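Local coordinates for dual specificity protein phosphatase 12 (Homo sapiens, PDB 4KI9) that removes phosphate from phosphotyrosine and from phosphoserine or phosphothreonine in proteins, here represented by its catalytic domain, at residues Ala29-Asp34 against Val97-Ala102. The protein carries 2 engineered substitutions. Numbering follows the deposited sequence.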
loop_
_atom_site.group_PDB
_atom_site.type_symbol
_atom_site.label_atom_id
_atom_site.label_comp_id
_atom_site.label_asym_id
_atom_site.label_seq_id
_atom_site.Cartn_x
_atom_site.Cartn_y
_atom_site.Cartn_z
ATOM N N ALA A 29 -12.950 3.628 -4.701
ATOM C CA ALA A 29 -12.321 2.523 -3.984
ATOM C C ALA A 29 -11.256 3.078 -3.054
ATOM O O ALA A 29 -10.372 3.819 -3.481
ATOM C CB ALA A 29 -11.732 1.504 -4.952
ATOM N N VAL A 30 -11.346 2.739 -1.771
ATOM C CA VAL A 30 -10.432 3.309 -0.793
ATOM C C VAL A 30 -9.808 2.227 0.057
ATOM O O VAL A 30 -10.516 1.455 0.709
ATOM C CB VAL A 30 -11.140 4.341 0.120
ATOM C CG1 VAL A 30 -10.174 4.842 1.202
ATOM C CG2 VAL A 30 -11.676 5.515 -0.706
ATOM N N LEU A 31 -8.482 2.156 0.023
ATOM C CA LEU A 31 -7.756 1.233 0.874
ATOM C C LEU A 31 -7.175 2.042 2.012
ATOM O O LEU A 31 -6.312 2.896 1.805
ATOM C CB LEU A 31 -6.634 0.534 0.103
ATOM C CG LEU A 31 -5.990 -0.691 0.783
ATOM C CD1 LEU A 31 -5.221 -1.484 -0.266
ATOM C CD2 LEU A 31 -5.034 -0.319 1.916
ATOM N N THR A 32 -7.665 1.765 3.211
ATOM C CA THR A 32 -7.141 2.364 4.431
ATOM C C THR A 32 -6.121 1.417 5.070
ATOM O O THR A 32 -6.436 0.272 5.389
ATOM C CB THR A 32 -8.276 2.629 5.436
ATOM O OG1 THR A 32 -9.270 3.476 4.833
ATOM C CG2 THR A 32 -7.741 3.264 6.714
ATOM N N VAL A 33 -4.887 1.889 5.231
ATOM C CA VAL A 33 -3.893 1.133 5.978
ATOM C C VAL A 33 -3.458 2.006 7.154
ATOM O O VAL A 33 -2.693 2.949 6.997
ATOM C CB VAL A 33 -2.710 0.656 5.072
ATOM C CG1 VAL A 33 -2.163 1.803 4.209
ATOM C CG2 VAL A 33 -1.610 0.006 5.905
ATOM N N ASP A 34 -3.996 1.703 8.332
ATOM C CA ASP A 34 -3.937 2.626 9.450
ATOM C C ASP A 34 -4.386 1.866 10.688
ATOM O O ASP A 34 -4.748 0.689 10.597
ATOM C CB ASP A 34 -4.889 3.790 9.171
ATOM C CG ASP A 34 -4.425 5.101 9.786
ATOM O OD1 ASP A 34 -3.697 5.068 10.792
ATOM O OD2 ASP A 34 -4.810 6.169 9.262
ATOM N N VAL A 97 2.576 4.483 1.533
ATOM C CA VAL A 97 3.719 4.433 0.630
ATOM C C VAL A 97 4.207 3.001 0.373
ATOM O O VAL A 97 4.476 2.632 -0.765
ATOM C CB VAL A 97 4.885 5.310 1.169
ATOM C CG1 VAL A 97 6.160 5.043 0.402
ATOM C CG2 VAL A 97 4.508 6.789 1.083
ATOM N N ALA A 98 4.311 2.197 1.428
ATOM C CA ALA A 98 4.669 0.783 1.276
ATOM C C ALA A 98 3.666 0.015 0.394
ATOM O O ALA A 98 4.053 -0.776 -0.481
ATOM C CB ALA A 98 4.798 0.120 2.643
ATOM N N ILE A 99 2.378 0.255 0.613
ATOM C CA ILE A 99 1.351 -0.434 -0.172
ATOM C C ILE A 99 1.435 -0.051 -1.645
ATOM O O ILE A 99 1.372 -0.909 -2.524
ATOM C CB ILE A 99 -0.076 -0.135 0.356
ATOM C CG1 ILE A 99 -0.261 -0.708 1.762
ATOM C CG2 ILE A 99 -1.145 -0.700 -0.579
ATOM C CD1 ILE A 99 0.035 -2.201 1.880
ATOM N N ILE A 100 1.551 1.242 -1.921
ATOM C CA ILE A 100 1.677 1.692 -3.310
ATOM C C ILE A 100 2.901 1.067 -3.972
ATOM O O ILE A 100 2.829 0.574 -5.102
ATOM C CB ILE A 100 1.788 3.227 -3.392
ATOM C CG1 ILE A 100 0.478 3.864 -2.943
ATOM C CG2 ILE A 100 2.111 3.666 -4.821
ATOM C CD1 ILE A 100 -0.681 3.545 -3.879
ATOM N N THR A 101 4.022 1.083 -3.253
ATOM C CA THR A 101 5.258 0.513 -3.772
ATOM C C THR A 101 5.058 -0.963 -4.111
ATOM O O THR A 101 5.465 -1.420 -5.186
ATOM C CB THR A 101 6.434 0.703 -2.799
ATOM O OG1 THR A 101 6.575 2.098 -2.487
ATOM C CG2 THR A 101 7.754 0.197 -3.427
ATOM N N ALA A 102 4.393 -1.698 -3.219
ATOM C CA ALA A 102 4.151 -3.113 -3.459
ATOM C C ALA A 102 3.313 -3.300 -4.722
ATOM O O ALA A 102 3.555 -4.208 -5.525
ATOM C CB ALA A 102 3.465 -3.755 -2.254
#
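Ile99, on the helix 95-108 that follows the phosphate-binding loop, meets Leu31 and Val33 of strand 27-34, and in doing so illustrates how the protein tyrosine phosphatase fold seats a helix on its central sheet. Each gamma branch of the isoleucine serves one strand residue. CG2 lies 4.2 Å from CD1 of Leu31, the two side chains crossing at a slant, whereas CG1 lies 4.0 Å from CG1 of Val33, where the side chains run past one another in opposite senses. The first torsion of Ile99, -65°, produces this division: CG1 stands opposite the carbonyl carbon and CG2 opposite the backbone N, and the fork opens onto the alternate residues of the strand. Val33 answers with a chi1 of 48°, which places its CG1 between its own N and carbonyl carbon. Leu68 and Ile75 of helix 68-80 also touch Ile99, as does Val87 of the neighbouring strand 84-88. Within the same helix, Val97 O accepts both Thr101 N and Thr101 OG1, from opposite faces of its carbonyl plane, the hydroxyl donating at 2.8 Å. Val33 also approaches substrate-binding Arg95 and Ser89, the engineered replacement at the predicted nucleophile position. Purely aliphatic, the contacts between strand and helix probably contribute through burial of apolar surface and van der Waals contact, beside the active site.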